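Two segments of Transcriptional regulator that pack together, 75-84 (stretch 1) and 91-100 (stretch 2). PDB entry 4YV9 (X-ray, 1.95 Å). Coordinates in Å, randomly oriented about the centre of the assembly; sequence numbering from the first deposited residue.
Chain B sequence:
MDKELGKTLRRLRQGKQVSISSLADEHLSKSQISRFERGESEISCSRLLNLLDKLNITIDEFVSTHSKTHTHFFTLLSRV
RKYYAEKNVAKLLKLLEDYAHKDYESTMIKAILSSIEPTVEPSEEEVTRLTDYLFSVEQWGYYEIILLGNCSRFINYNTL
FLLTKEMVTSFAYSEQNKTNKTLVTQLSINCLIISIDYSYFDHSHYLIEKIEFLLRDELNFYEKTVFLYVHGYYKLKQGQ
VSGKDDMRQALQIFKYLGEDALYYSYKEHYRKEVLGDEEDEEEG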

ATOM      1  N   THR B  75       6.584  -1.210  16.667  1.00 62.31           N
ATOM      2  CA  THR B  75       6.300  -1.900  17.921  1.00 65.66           C
ATOM      3  C   THR B  75       5.615  -0.929  18.878  1.00 63.72           C
ATOM      4  O   THR B  75       4.631  -1.272  19.547  1.00 65.63           O
ATOM      5  CB  THR B  75       7.590  -2.472  18.562  1.00 67.26           C
ATOM      6  OG1 THR B  75       8.186  -3.432  17.678  1.00 70.85           O
ATOM      7  CG2 THR B  75       7.282  -3.144  19.888  1.00 72.51           C
ATOM      8  N   LEU B  76       6.131   0.294  18.927  1.00 61.38           N
ATOM      9  CA  LEU B  76       5.513   1.349  19.722  1.00 60.86           C
ATOM     10  C   LEU B  76       4.070   1.570  19.294  1.00 75.03           C
ATOM     11  O   LEU B  76       3.156   1.560  20.123  1.00 63.28           O
ATOM     12  CB  LEU B  76       6.301   2.647  19.607  1.00 58.25           C
ATOM     13  CG  LEU B  76       5.705   3.868  20.315  1.00 57.63           C
ATOM     14  CD1 LEU B  76       5.477   3.583  21.793  1.00 71.50           C
ATOM     15  CD2 LEU B  76       6.625   5.044  20.135  1.00 57.03           C
ATOM     16  N   LEU B  77       3.870   1.751  17.992  1.00 60.95           N
ATOM     17  CA  LEU B  77       2.537   1.986  17.449  1.00 61.87           C
ATOM     18  C   LEU B  77       1.558   0.858  17.757  1.00 70.46           C
ATOM     19  O   LEU B  77       0.390   1.113  18.035  1.00 66.23           O
ATOM     20  CB  LEU B  77       2.604   2.185  15.944  1.00 60.93           C
ATOM     21  CG  LEU B  77       3.331   3.454  15.525  1.00 58.19           C
ATOM     22  CD1 LEU B  77       3.331   3.618  14.012  1.00 57.64           C
ATOM     23  CD2 LEU B  77       2.654   4.604  16.179  1.00 57.65           C
ATOM     24  N   SER B  78       2.036  -0.381  17.687  1.00 66.17           N
ATOM     25  CA  SER B  78       1.188  -1.539  17.913  1.00 74.75           C
ATOM     26  C   SER B  78       0.699  -1.597  19.360  1.00 70.81           C
ATOM     27  O   SER B  78      -0.473  -1.858  19.603  1.00 76.03           O
ATOM     28  CB  SER B  78       1.935  -2.821  17.545  1.00 78.85           C
ATOM     29  OG  SER B  78       3.155  -2.906  18.255  1.00 81.64           O
ATOM     30  N   ARG B  79       1.598  -1.349  20.310  1.00 69.81           N
ATOM     31  CA  ARG B  79       1.236  -1.266  21.723  1.00 71.24           C
ATOM     32  C   ARG B  79       0.190  -0.171  21.969  1.00 73.13           C
ATOM     33  O   ARG B  79      -0.885  -0.441  22.509  1.00 74.47           O
ATOM     34  CB  ARG B  79       2.477  -1.002  22.586  1.00 69.97           C
ATOM     35  CG  ARG B  79       3.519  -2.124  22.584  1.00 72.31           C
ATOM     36  CD  ARG B  79       4.618  -1.882  23.627  1.00 72.77           C
ATOM     37  NE  ARG B  79       4.114  -2.051  24.993  1.00 90.58           N
ATOM     38  CZ  ARG B  79       4.807  -1.787  26.101  1.00 93.10           C
ATOM     39  NH1 ARG B  79       6.054  -1.333  26.021  1.00 90.63           N
ATOM     40  NH2 ARG B  79       4.250  -1.970  27.295  1.00 90.41           N
ATOM     41  N   VAL B  80       0.518   1.057  21.559  1.00 68.48           N
ATOM     42  CA  VAL B  80      -0.363   2.219  21.704  1.00 73.44           C
ATOM     43  C   VAL B  80      -1.742   1.940  21.112  1.00 73.87           C
ATOM     44  O   VAL B  80      -2.772   2.332  21.667  1.00 73.06           O
ATOM     45  CB  VAL B  80       0.244   3.474  21.014  1.00 74.26           C
ATOM     46  CG1 VAL B  80      -0.696   4.662  21.132  1.00 70.73           C
ATOM     47  CG2 VAL B  80       1.600   3.812  21.607  1.00 63.23           C
ATOM     48  N   ARG B  81      -1.730   1.229  19.989  1.00 70.88           N
ATOM     49  CA  ARG B  81      -2.921   0.886  19.223  1.00 73.29           C
ATOM     50  C   ARG B  81      -3.989   0.166  20.023  1.00 77.50           C
ATOM     51  O   ARG B  81      -5.152   0.575  20.056  1.00 79.63           O
ATOM     52  CB  ARG B  81      -2.527   0.004  18.038  1.00 83.90           C
ATOM     53  CG  ARG B  81      -2.653   0.690  16.714  1.00 89.58           C
ATOM     54  CD  ARG B  81      -4.093   0.657  16.255  1.00 92.33           C
ATOM     55  NE  ARG B  81      -4.541  -0.670  15.837  1.00 89.97           N
ATOM     56  CZ  ARG B  81      -5.797  -0.957  15.507  1.00 89.06           C
ATOM     57  NH1 ARG B  81      -6.731  -0.017  15.558  1.00 97.05           N
ATOM     58  NH2 ARG B  81      -6.120  -2.185  15.129  1.00 90.27           N
ATOM     59  N   LYS B  82      -3.585  -0.929  20.645  1.00 78.95           N
ATOM     60  CA  LYS B  82      -4.529  -1.788  21.327  1.00 94.54           C
ATOM     61  C   LYS B  82      -4.969  -1.179  22.654  1.00 84.76           C
ATOM     62  O   LYS B  82      -6.050  -1.483  23.141  1.00 88.54           O
ATOM     63  CB  LYS B  82      -3.921  -3.177  21.514  1.00 95.88           C
ATOM     64  CG  LYS B  82      -3.646  -3.869  20.177  1.00 97.36           C
ATOM     65  CD  LYS B  82      -2.232  -4.428  20.084  1.00 95.55           C
ATOM     66  CE  LYS B  82      -1.801  -4.616  18.631  1.00 89.93           C
ATOM     67  NZ  LYS B  82      -2.493  -5.766  17.974  1.00 92.72           N
ATOM     68  N   TYR B  83      -4.145  -0.302  23.220  1.00 82.06           N
ATOM     69  CA  TYR B  83      -4.513   0.396  24.458  1.00 86.27           C
ATOM     70  C   TYR B  83      -5.556   1.482  24.191  1.00 87.45           C
ATOM     71  O   TYR B  83      -6.401   1.776  25.039  1.00 88.68           O
ATOM     72  CB  TYR B  83      -3.294   1.036  25.134  1.00 80.70           C
ATOM     73  CG  TYR B  83      -2.164   0.095  25.498  1.00 83.93           C
ATOM     74  CD1 TYR B  83      -2.321  -1.278  25.431  1.00 85.02           C
ATOM     75  CD2 TYR B  83      -0.940   0.592  25.936  1.00 87.53           C
ATOM     76  CE1 TYR B  83      -1.288  -2.130  25.762  1.00 93.46           C
ATOM     77  CE2 TYR B  83       0.097  -0.252  26.273  1.00 79.96           C
ATOM     78  CZ  TYR B  83      -0.083  -1.611  26.188  1.00 87.79           C
ATOM     79  OH  TYR B  83       0.940  -2.461  26.531  1.00 89.66           O
ATOM     80  N   TYR B  84      -5.471   2.096  23.017  1.00 88.27           N
ATOM     81  CA  TYR B  84      -6.394   3.157  22.635  1.00 95.36           C
ATOM     82  C   TYR B  84      -7.773   2.584  22.333  1.00 98.79           C
ATOM     83  O   TYR B  84      -8.799   3.218  22.596  1.00105.89           O
ATOM     84  CB  TYR B  84      -5.857   3.917  21.424  1.00 95.39           C
ATOM     85  CG  TYR B  84      -6.791   4.981  20.900  1.00101.33           C
ATOM     86  CD1 TYR B  84      -6.916   6.200  21.551  1.00105.09           C
ATOM     87  CD2 TYR B  84      -7.534   4.771  19.746  1.00104.69           C
ATOM     88  CE1 TYR B  84      -7.767   7.180  21.075  1.00110.32           C
ATOM     89  CE2 TYR B  84      -8.385   5.745  19.259  1.00110.64           C
ATOM     90  CZ  TYR B  84      -8.499   6.949  19.928  1.00113.97           C
ATOM     91  OH  TYR B  84      -9.347   7.925  19.454  1.00116.65           O
TER
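Stretch 2 (91-100) KLLKLLEDYA

Two tyrosine rings, one from each stretch, are each covered on a face by an aliphatic group of the other stretch. Lys91 CD lies over the ring of Tyr83, 3.6 Å from the ring centroid and 21° off the ring normal. Leu76 CD1 lies over the ring of Tyr99, 3.7 Å from its centroid and 20° off the normal. Both are CH-pi contacts. No hydrogen bond crosses between the stretches; the contact is made of side-chain packing.

Stretch 1 is helical throughout. Stretch 2 continues a helix that begins earlier in the chain, and its last two residues, Tyr99 and Ala100, are loop or turn. The helices run nearly antiparallel, with a signed crossing angle of -160°. Their axes come within 10.5 Å. The CA atoms of Tyr83 and Leu92 are 6.7 Å apart. From the Tyr83-Leu92 end the two stretches run in opposite senses, which brings Leu76 to Tyr99.

Leu95 points toward stretch 1 and touches four of its residues. Leu95 CD2 is 3.6 Å from Val80 CG2, 4.0 Å from Tyr83 CE2 and 4.4 Å from Leu76 CD1. Leu95 CD1 lies over one face of the Arg79 guanidinium, 3.3 Å from Arg79 NH1. Leu92 starts sideways, but its end comes nearer. Leu92 CG is 3.5 Å from Tyr83 CB, at the edge of the tyrosine ring, and Leu92 CD2 is 4.1 Å from Val80 CG1.

Arg79 brings charge to this largely apolar contact. Arg79 NH1 is 4.2 Å from Asp98 OD2, which sits near the guanidinium plane. The charges are opposite, but the distance is beyond a salt bridge. Arg79 NH1 also lies at the edge of the Tyr99 ring, 4.4 Å from Tyr99 CE1. Within stretch 1, Arg79 NH2 donates a weak hydrogen bond to Tyr83 OH at 3.4 Å.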

ATOM      1  N   LYS B  91      -1.990   1.583  31.376  1.00 79.81           N
ATOM      2  CA  LYS B  91      -0.704   1.094  30.897  1.00 82.36           C
ATOM      3  C   LYS B  91      -0.147   1.975  29.779  1.00 78.68           C
ATOM      4  O   LYS B  91       1.028   1.865  29.434  1.00 82.89           O
ATOM      5  CB  LYS B  91      -0.817  -0.368  30.478  1.00 88.97           C
ATOM      6  CG  LYS B  91      -1.912  -0.618  29.488  1.00 95.59           C
ATOM      7  CD  LYS B  91      -1.950  -2.069  29.052  1.00100.63           C
ATOM      8  CE  LYS B  91      -2.393  -3.015  30.141  1.00101.17           C
ATOM      9  NZ  LYS B  91      -2.415  -4.402  29.599  1.00101.85           N
ATOM     10  N   LEU B  92      -0.971   2.875  29.243  1.00 71.77           N
ATOM     11  CA  LEU B  92      -0.452   3.941  28.383  1.00 66.16           C
ATOM     12  C   LEU B  92       0.384   4.874  29.241  1.00 63.81           C
ATOM     13  O   LEU B  92       1.350   5.470  28.781  1.00 58.39           O
ATOM     14  CB  LEU B  92      -1.574   4.719  27.695  1.00 60.38           C
ATOM     15  CG  LEU B  92      -2.154   4.116  26.417  1.00 70.27           C
ATOM     16  CD1 LEU B  92      -3.499   4.740  26.137  1.00 70.47           C
ATOM     17  CD2 LEU B  92      -1.211   4.317  25.218  1.00 62.14           C
ATOM     18  N   LEU B  93      -0.002   4.983  30.507  1.00 76.12           N
ATOM     19  CA  LEU B  93       0.713   5.816  31.462  1.00 71.95           C
ATOM     20  C   LEU B  93       2.148   5.361  31.732  1.00 65.19           C
ATOM     21  O   LEU B  93       3.050   6.186  31.805  1.00 71.15           O
ATOM     22  CB  LEU B  93      -0.067   5.885  32.777  1.00 67.71           C
ATOM     23  CG  LEU B  93      -1.211   6.897  32.723  1.00 74.96           C
ATOM     24  CD1 LEU B  93      -2.033   6.941  34.026  1.00 70.34           C
ATOM     25  CD2 LEU B  93      -0.636   8.255  32.390  1.00 62.44           C
ATOM     26  N   LYS B  94       2.379   4.064  31.889  1.00 69.31           N
ATOM     27  CA  LYS B  94       3.757   3.622  32.079  1.00 75.28           C
ATOM     28  C   LYS B  94       4.427   3.207  30.776  1.00 70.93           C
ATOM     29  O   LYS B  94       5.652   3.056  30.721  1.00 75.50           O
ATOM     30  CB  LYS B  94       3.829   2.510  33.110  1.00 89.33           C
ATOM     31  CG  LYS B  94       4.118   3.082  34.502  1.00 96.13           C
ATOM     32  CD  LYS B  94       2.860   3.255  35.311  1.00101.65           C
ATOM     33  CE  LYS B  94       3.146   2.934  36.771  1.00107.54           C
ATOM     34  NZ  LYS B  94       1.927   2.988  37.603  1.00115.47           N
ATOM     35  N   LEU B  95       3.630   3.073  29.720  1.00 65.32           N
ATOM     36  CA  LEU B  95       4.204   3.020  28.378  1.00 62.47           C
ATOM     37  C   LEU B  95       4.948   4.329  28.177  1.00 61.18           C
ATOM     38  O   LEU B  95       6.045   4.368  27.630  1.00 66.40           O
ATOM     39  CB  LEU B  95       3.130   2.831  27.307  1.00 67.34           C
ATOM     40  CG  LEU B  95       3.621   2.761  25.854  1.00 70.55           C
ATOM     41  CD1 LEU B  95       4.535   1.564  25.678  1.00 71.50           C
ATOM     42  CD2 LEU B  95       2.462   2.686  24.880  1.00 71.70           C
ATOM     43  N   LEU B  96       4.329   5.400  28.660  1.00 64.66           N
ATOM     44  CA  LEU B  96       4.900   6.734  28.639  1.00 64.21           C
ATOM     45  C   LEU B  96       6.152   6.864  29.523  1.00 63.82           C
ATOM     46  O   LEU B  96       7.075   7.601  29.182  1.00 57.47           O
ATOM     47  CB  LEU B  96       3.829   7.748  29.068  1.00 58.52           C
ATOM     48  CG  LEU B  96       4.208   9.221  29.072  1.00 50.85           C
ATOM     49  CD1 LEU B  96       4.664   9.664  27.684  1.00 51.01           C
ATOM     50  CD2 LEU B  96       3.036  10.065  29.559  1.00 60.70           C
ATOM     51  N   GLU B  97       6.191   6.179  30.661  1.00 71.23           N
ATOM     52  CA  GLU B  97       7.412   6.211  31.472  1.00 78.64           C
ATOM     53  C   GLU B  97       8.498   5.390  30.788  1.00 75.84           C
ATOM     54  O   GLU B  97       9.679   5.739  30.834  1.00 71.36           O
ATOM     55  CB  GLU B  97       7.177   5.696  32.907  1.00 88.11           C
ATOM     56  CG  GLU B  97       8.442   5.795  33.774  1.00 89.37           C
ATOM     57  CD  GLU B  97       8.251   5.375  35.233  1.00100.32           C
ATOM     58  OE1 GLU B  97       7.128   4.978  35.622  1.00 97.00           O
ATOM     59  OE2 GLU B  97       9.242   5.442  35.993  1.00105.68           O
ATOM     60  N   ASP B  98       8.086   4.305  30.142  1.00 80.03           N
ATOM     61  CA  ASP B  98       9.010   3.450  29.407  1.00 75.65           C
ATOM     62  C   ASP B  98       9.733   4.192  28.279  1.00 73.11           C
ATOM     63  O   ASP B  98      10.844   3.819  27.901  1.00 71.29           O
ATOM     64  CB  ASP B  98       8.268   2.238  28.837  1.00 71.49           C
ATOM     65  CG  ASP B  98       8.167   1.102  29.830  1.00 82.45           C
ATOM     66  OD1 ASP B  98       9.049   1.014  30.709  1.00 85.24           O
ATOM     67  OD2 ASP B  98       7.213   0.301  29.732  1.00 86.48           O
ATOM     68  N   TYR B  99       9.109   5.240  27.746  1.00 68.50           N
ATOM     69  CA  TYR B  99       9.674   5.938  26.590  1.00 65.12           C
ATOM     70  C   TYR B  99      10.149   7.348  26.898  1.00 67.30           C
ATOM     71  O   TYR B  99      10.323   8.147  25.985  1.00 62.99           O
ATOM     72  CB  TYR B  99       8.653   5.992  25.451  1.00 60.88           C
ATOM     73  CG  TYR B  99       8.561   4.700  24.670  1.00 62.55           C
ATOM     74  CD1 TYR B  99       7.764   3.665  25.116  1.00 65.74           C
ATOM     75  CD2 TYR B  99       9.273   4.519  23.486  1.00 65.53           C
ATOM     76  CE1 TYR B  99       7.672   2.481  24.423  1.00 70.68           C
ATOM     77  CE2 TYR B  99       9.187   3.328  22.772  1.00 65.78           C
ATOM     78  CZ  TYR B  99       8.381   2.313  23.252  1.00 70.04           C
ATOM     79  OH  TYR B  99       8.264   1.117  22.589  1.00 70.50           O
ATOM     80  N   ALA B 100      10.380   7.645  28.174  1.00 71.59           N
ATOM     81  CA  ALA B 100      10.717   9.002  28.598  1.00 74.75           C
ATOM     82  C   ALA B 100      12.025   9.509  27.991  1.00 72.31           C
ATOM     83  O   ALA B 100      12.206  10.714  27.816  1.00 71.09           O
ATOM     84  CB  ALA B 100      10.782   9.072  30.121  1.00 83.40           C
TER